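Local atomic coordinates of alpha-glucosidase (Bacteroides thetaiotaomicron, PDB entry 5XFM), a protein that probably hydrolyses both beta-L-arabinopyranosides and alpha-galactosides, as a bifunctional glycoside hydrolase of family 97 that binds a calcium ion. Residues 509-514 / 631-636; 566-571 / 581-586. The protein carries 1 engineered substitution. One frame throughout, in Å; residues are numbered along the deposited sequence.

Interaction 1. Residues 509-514 / 631-636; sequences RTTDVF and EIRPQG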
loop_
_atom_site.group_PDB
_atom_site.type_symbol
_atom_site.label_atom_id
_atom_site.label_comp_id
_atom_site.label_asym_id
_atom_site.label_seq_id
_atom_site.Cartn_x
_atom_site.Cartn_y
_atom_site.Cartn_z
ATOM N N ARG A 509 15.811 -16.732 -7.505
ATOM C CA ARG A 509 16.053 -17.760 -6.497
ATOM C C ARG A 509 14.808 -18.563 -6.159
ATOM O O ARG A 509 14.885 -19.583 -5.472
ATOM C CB ARG A 509 16.600 -17.127 -5.221
ATOM C CG ARG A 509 17.907 -16.403 -5.420
ATOM C CD ARG A 509 18.953 -17.349 -5.981
ATOM N NE ARG A 509 20.294 -16.807 -5.804
ATOM C CZ ARG A 509 21.359 -17.193 -6.499
ATOM N NH1 ARG A 509 21.242 -18.129 -7.433
ATOM N NH2 ARG A 509 22.539 -16.636 -6.257
ATOM N N THR A 510 13.664 -18.100 -6.652
ATOM C CA THR A 510 12.380 -18.717 -6.354
ATOM C C THR A 510 11.850 -19.518 -7.540
ATOM O O THR A 510 12.330 -19.372 -8.661
ATOM C CB THR A 510 11.341 -17.656 -5.965
ATOM O OG1 THR A 510 11.343 -16.616 -6.949
ATOM C CG2 THR A 510 11.671 -17.058 -4.607
ATOM N N THR A 511 10.858 -20.363 -7.285
ATOM C CA THR A 511 10.310 -21.235 -8.320
ATOM C C THR A 511 9.211 -20.577 -9.157
ATOM O O THR A 511 8.681 -19.522 -8.798
ATOM C CB THR A 511 9.765 -22.525 -7.707
ATOM O OG1 THR A 511 8.643 -22.219 -6.864
ATOM C CG2 THR A 511 10.841 -23.201 -6.878
ATOM N N ASP A 512 8.874 -21.212 -10.275
ATOM C CA ASP A 512 7.823 -20.707 -11.144
ATOM C C ASP A 512 6.496 -20.648 -10.398
ATOM O O ASP A 512 5.759 -19.667 -10.506
ATOM C CB ASP A 512 7.681 -21.578 -12.394
ATOM C CG ASP A 512 8.914 -21.548 -13.276
ATOM O OD1 ASP A 512 9.856 -20.797 -12.954
ATOM O OD2 ASP A 512 8.936 -22.268 -14.299
ATOM N N VAL A 513 6.203 -21.688 -9.628
ATOM C CA VAL A 513 4.933 -21.745 -8.913
ATOM C C VAL A 513 4.904 -20.676 -7.817
ATOM O O VAL A 513 3.858 -20.087 -7.552
ATOM C CB VAL A 513 4.675 -23.144 -8.317
ATOM C CG1 VAL A 513 3.398 -23.144 -7.502
ATOM C CG2 VAL A 513 4.544 -24.163 -9.436
ATOM N N PHE A 514 6.057 -20.409 -7.205
ATOM C CA PHE A 514 6.207 -19.252 -6.319
ATOM C C PHE A 514 5.733 -17.980 -7.024
ATOM O O PHE A 514 4.929 -17.215 -6.490
ATOM C CB PHE A 514 7.664 -19.098 -5.865
ATOM C CG PHE A 514 7.912 -17.902 -4.977
ATOM C CD1 PHE A 514 8.042 -16.625 -5.514
ATOM C CD2 PHE A 514 8.046 -18.059 -3.604
ATOM C CE1 PHE A 514 8.266 -15.532 -4.702
ATOM C CE2 PHE A 514 8.278 -16.964 -2.783
ATOM C CZ PHE A 514 8.385 -15.700 -3.332
ATOM N N GLU A 631 3.040 -29.836 1.478
ATOM C CA GLU A 631 4.409 -29.488 1.839
ATOM C C GLU A 631 4.996 -28.551 0.794
ATOM O O GLU A 631 4.899 -28.807 -0.404
ATOM C CB GLU A 631 5.258 -30.752 1.997
ATOM C CG GLU A 631 6.755 -30.515 2.155
ATOM C CD GLU A 631 7.491 -31.789 2.529
ATOM O OE1 GLU A 631 8.720 -31.849 2.327
ATOM O OE2 GLU A 631 6.820 -32.780 2.892
ATOM N N ILE A 632 5.602 -27.464 1.262
ATOM C CA ILE A 632 6.171 -26.448 0.387
ATOM C C ILE A 632 7.679 -26.339 0.593
ATOM O O ILE A 632 8.144 -26.000 1.684
ATOM C CB ILE A 632 5.519 -25.070 0.623
ATOM C CG1 ILE A 632 3.993 -25.183 0.628
ATOM C CG2 ILE A 632 5.996 -24.070 -0.419
ATOM C CD1 ILE A 632 3.286 -23.966 1.205
ATOM N N ARG A 633 8.433 -26.638 -0.459
ATOM C CA ARG A 633 9.883 -26.498 -0.448
ATOM C C ARG A 633 10.284 -25.045 -0.212
ATOM O O ARG A 633 9.499 -24.133 -0.479
ATOM C CB ARG A 633 10.477 -27.023 -1.762
ATOM C CG ARG A 633 10.370 -26.079 -2.947
ATOM C CD ARG A 633 10.968 -26.723 -4.193
ATOM N NE ARG A 633 12.424 -26.610 -4.234
ATOM C CZ ARG A 633 13.217 -27.441 -4.903
ATOM N NH1 ARG A 633 12.694 -28.450 -5.587
ATOM N NH2 ARG A 633 14.531 -27.267 -4.885
ATOM N N PRO A 634 11.492 -24.828 0.337
ATOM C CA PRO A 634 12.037 -23.472 0.470
ATOM C C PRO A 634 12.097 -22.734 -0.867
ATOM O O PRO A 634 12.409 -23.349 -1.890
ATOM C CB PRO A 634 13.442 -23.716 1.035
ATOM C CG PRO A 634 13.334 -25.035 1.733
ATOM C CD PRO A 634 12.422 -25.843 0.866
ATOM N N GLN A 635 11.788 -21.437 -0.842
ATOM C CA GLN A 635 11.738 -20.599 -2.042
ATOM C C GLN A 635 10.663 -21.087 -3.009
ATOM O O GLN A 635 10.690 -20.763 -4.201
ATOM C CB GLN A 635 13.106 -20.554 -2.740
ATOM C CG GLN A 635 14.267 -20.231 -1.807
ATOM C CD GLN A 635 14.208 -18.815 -1.266
ATOM O OE1 GLN A 635 13.985 -17.864 -2.014
ATOM N NE2 GLN A 635 14.379 -18.673 0.045
ATOM N N GLY A 636 9.720 -21.871 -2.492
ATOM C CA GLY A 636 8.671 -22.435 -3.319
ATOM C C GLY A 636 7.274 -21.970 -2.941
ATOM O O GLY A 636 7.087 -21.178 -2.001
#
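Gln635 O is gripped from the 509-514 side by more than one group. Thr511 N donates to it at 3.1 Å, almost in line with the carbonyl bond (C=O...N 172°). Thr510 CA adds a CA-H...O contact to the same oxygen, at 3.4 Å. The methyl CG2 of Thr511 also touches this oxygen, 3.6 Å away. Gln635 is the third residue of a type II beta turn from Arg633 to Gly636, closed by a weak bond from Gly636 N to Arg633 O. The Gln635 side chain crosses that of Thr510 at about a right angle. Gln635 CB lies 3.4 Å from Arg509 O; the chain bends at chi2, and OE1 lies 3.6 Å from Thr510 CG2. That methyl lies over the centre of one face of the Phe514 ring, while Gly636 O lies at the ring edge, 3.6 Å from Phe514 CD2. Thr511 is the N-cap of helix 512-521. Its OG1 sits between the backbone N and the carbonyl carbon (chi1 65°) and accepts from Phe514 N at 3.2 Å. OG1 also bonds to Asp609 of strand 603-609, so the cap itself is tied to the C-terminal sheet. A single backbone bond thus spans the contact, with carbon-oxygen touches around it. This suggests that the fit rests largely on the shape of the turn and the capped helix start.

Interaction 2. Residues 566-571 / 581-586; sequences KYVVLA and AAVNAG
A two-stranded antiparallel beta hairpin, strands 567-574 and 577-584, contains this contact. Strands 567-571 and 581-584 run almost exactly antiparallel (179°). Val568 and Val583 form a hydrogen-bonded pair, with N to O distances of 3.0 Å from Val568 N to Val583 O and 2.9 Å from Val583 N to Val568 O. Leu570 and Ala581 form a second such pair. Beyond the strand end, Ala585 N donates to Lys566 O at 2.7 Å. On one face, Val568 and Val583 lie side by side and point the same way, with CG1 of Val568 3.6 Å from CG2 of Val583. On the other face, Val569 CG2 packs on Ala582 CB at 3.6 Å. Asn584 ends the ladder with an Asx turn. Its CG is anti to the backbone N (chi1 175°), and OD1 accepts from Gly586 N at 2.7 Å, with the donor well above the carbonyl plane. Asn584 ND2 reaches the carbonyls of Ile632 and Glu588. An alanine here would probably leave Gly586 N and those two carbonyls without their side-chain partner and let the turn loosen. Lys566 and Tyr567 form a classic bulge against strand 556-563. Strand 636-641 pairs with the other edge of strand 577-584. Helix 512-521 and Pro478 cover the Val568, Leu570 and Val583 face. Strand 590-595 covers the face of Val569 and Asn584.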
loop_
_atom_site.group_PDB
_atom_site.type_symbol
_atom_site.label_atom_id
_atom_site.label_comp_id
_atom_site.label_asym_id
_atom_site.label_seq_id
_atom_site.Cartn_x
_atom_site.Cartn_y
_atom_site.Cartn_z
ATOM N N LYS A 566 8.339 -15.212 6.900
ATOM C CA LYS A 566 8.642 -16.638 6.947
ATOM C C LYS A 566 7.791 -17.403 5.942
ATOM O O LYS A 566 8.318 -18.126 5.091
ATOM C CB LYS A 566 8.434 -17.173 8.361
ATOM C CG LYS A 566 9.568 -16.788 9.306
ATOM C CD LYS A 566 9.258 -17.160 10.745
ATOM C CE LYS A 566 10.480 -16.986 11.636
ATOM N NZ LYS A 566 10.421 -15.734 12.440
ATOM N N TYR A 567 6.474 -17.237 6.020
ATOM C CA TYR A 567 5.608 -17.899 5.046
ATOM C C TYR A 567 4.248 -17.235 5.010
ATOM O O TYR A 567 3.867 -16.548 5.950
ATOM C CB TYR A 567 5.478 -19.397 5.356
ATOM C CG TYR A 567 4.622 -19.748 6.554
ATOM C CD1 TYR A 567 5.107 -19.599 7.848
ATOM C CD2 TYR A 567 3.343 -20.267 6.389
ATOM C CE1 TYR A 567 4.331 -19.935 8.947
ATOM C CE2 TYR A 567 2.564 -20.612 7.477
ATOM C CZ TYR A 567 3.061 -20.438 8.755
ATOM O OH TYR A 567 2.288 -20.774 9.841
ATOM N N VAL A 568 3.524 -17.406 3.910
ATOM C CA VAL A 568 2.200 -16.794 3.830
ATOM C C VAL A 568 1.234 -17.631 3.000
ATOM O O VAL A 568 1.585 -18.157 1.941
ATOM C CB VAL A 568 2.271 -15.344 3.264
ATOM C CG1 VAL A 568 2.826 -15.321 1.860
ATOM C CG2 VAL A 568 0.898 -14.683 3.309
ATOM N N VAL A 569 0.022 -17.766 3.529
ATOM C CA VAL A 569 -1.058 -18.531 2.915
ATOM C C VAL A 569 -2.364 -17.749 2.952
ATOM O O VAL A 569 -2.928 -17.533 4.036
ATOM C CB VAL A 569 -1.298 -19.881 3.640
ATOM C CG1 VAL A 569 -2.236 -20.761 2.833
ATOM C CG2 VAL A 569 0.016 -20.597 3.920
ATOM N N LEU A 570 -2.836 -17.309 1.786
ATOM C CA LEU A 570 -4.107 -16.585 1.733
ATOM C C LEU A 570 -4.976 -16.992 0.545
ATOM O O LEU A 570 -4.473 -17.423 -0.497
ATOM C CB LEU A 570 -3.886 -15.068 1.736
ATOM C CG LEU A 570 -3.111 -14.304 0.671
ATOM C CD1 LEU A 570 -3.963 -13.967 -0.556
ATOM C CD2 LEU A 570 -2.577 -13.040 1.308
ATOM N N ALA A 571 -6.288 -16.859 0.726
ATOM C CA ALA A 571 -7.249 -17.134 -0.330
ATOM C C ALA A 571 -8.002 -15.874 -0.733
ATOM O O ALA A 571 -8.448 -15.100 0.118
ATOM C CB ALA A 571 -8.223 -18.214 0.105
ATOM N N ALA A 581 -3.266 -19.202 -2.436
ATOM C CA ALA A 581 -1.861 -19.078 -2.776
ATOM C C ALA A 581 -1.022 -19.121 -1.513
ATOM O O ALA A 581 -1.381 -18.520 -0.490
ATOM C CB ALA A 581 -1.607 -17.797 -3.547
ATOM N N ALA A 582 0.080 -19.860 -1.578
ATOM C CA ALA A 582 0.988 -19.943 -0.442
ATOM C C ALA A 582 2.432 -19.956 -0.897
ATOM O O ALA A 582 2.751 -20.552 -1.925
ATOM C CB ALA A 582 0.684 -21.179 0.397
ATOM N N VAL A 583 3.305 -19.278 -0.155
ATOM C CA VAL A 583 4.743 -19.398 -0.401
ATOM C C VAL A 583 5.541 -19.524 0.894
ATOM O O VAL A 583 5.086 -19.110 1.982
ATOM C CB VAL A 583 5.321 -18.200 -1.198
ATOM C CG1 VAL A 583 4.679 -18.084 -2.579
ATOM C CG2 VAL A 583 5.189 -16.908 -0.402
ATOM N N ASN A 584 6.743 -20.084 0.751
ATOM C CA ASN A 584 7.620 -20.363 1.888
ATOM C C ASN A 584 9.000 -19.710 1.767
ATOM O O ASN A 584 9.770 -20.021 0.853
ATOM C CB ASN A 584 7.780 -21.878 2.055
ATOM C CG ASN A 584 8.786 -22.252 3.139
ATOM O OD1 ASN A 584 9.012 -21.504 4.096
ATOM N ND2 ASN A 584 9.397 -23.423 2.988
ATOM N N ALA A 585 9.324 -18.834 2.716
ATOM C CA ALA A 585 10.625 -18.170 2.726
ATOM C C ALA A 585 11.578 -18.801 3.734
ATOM O O ALA A 585 12.692 -18.313 3.926
ATOM C CB ALA A 585 10.467 -16.684 3.025
ATOM N N GLY A 586 11.142 -19.869 4.392
ATOM C CA GLY A 586 12.014 -20.568 5.321
ATOM C C GLY A 586 13.063 -21.346 4.551
ATOM O O GLY A 586 12.991 -21.436 3.324
#

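How the interactions relate
Interactions 1 and 2 have centres about 10 Å apart and touch directly. Two probable backbone hydrogen bonds join them: Gly636 O to Asn584 N and Gln635 N to Asn584 O, both 3.0 Å. They dock the start of strand 636-641 on the end of the hairpin. Phe514 adds packing, with its CD2 3.5 Å from Val583 CG1. Helix 512-521, in the family 97 glycoside hydrolase range, therefore rests on both the 631-636 turn and strand 577-584. Pro634 CB packs 3.3 Å from Gly586 O. The calcium ligands Glu174, Glu452 and Glu458 belong to neither contact. Interaction 2 is part of the C-terminal sheet; interaction 1 joins the start of helix 512-521 to the turn before strand 636-641.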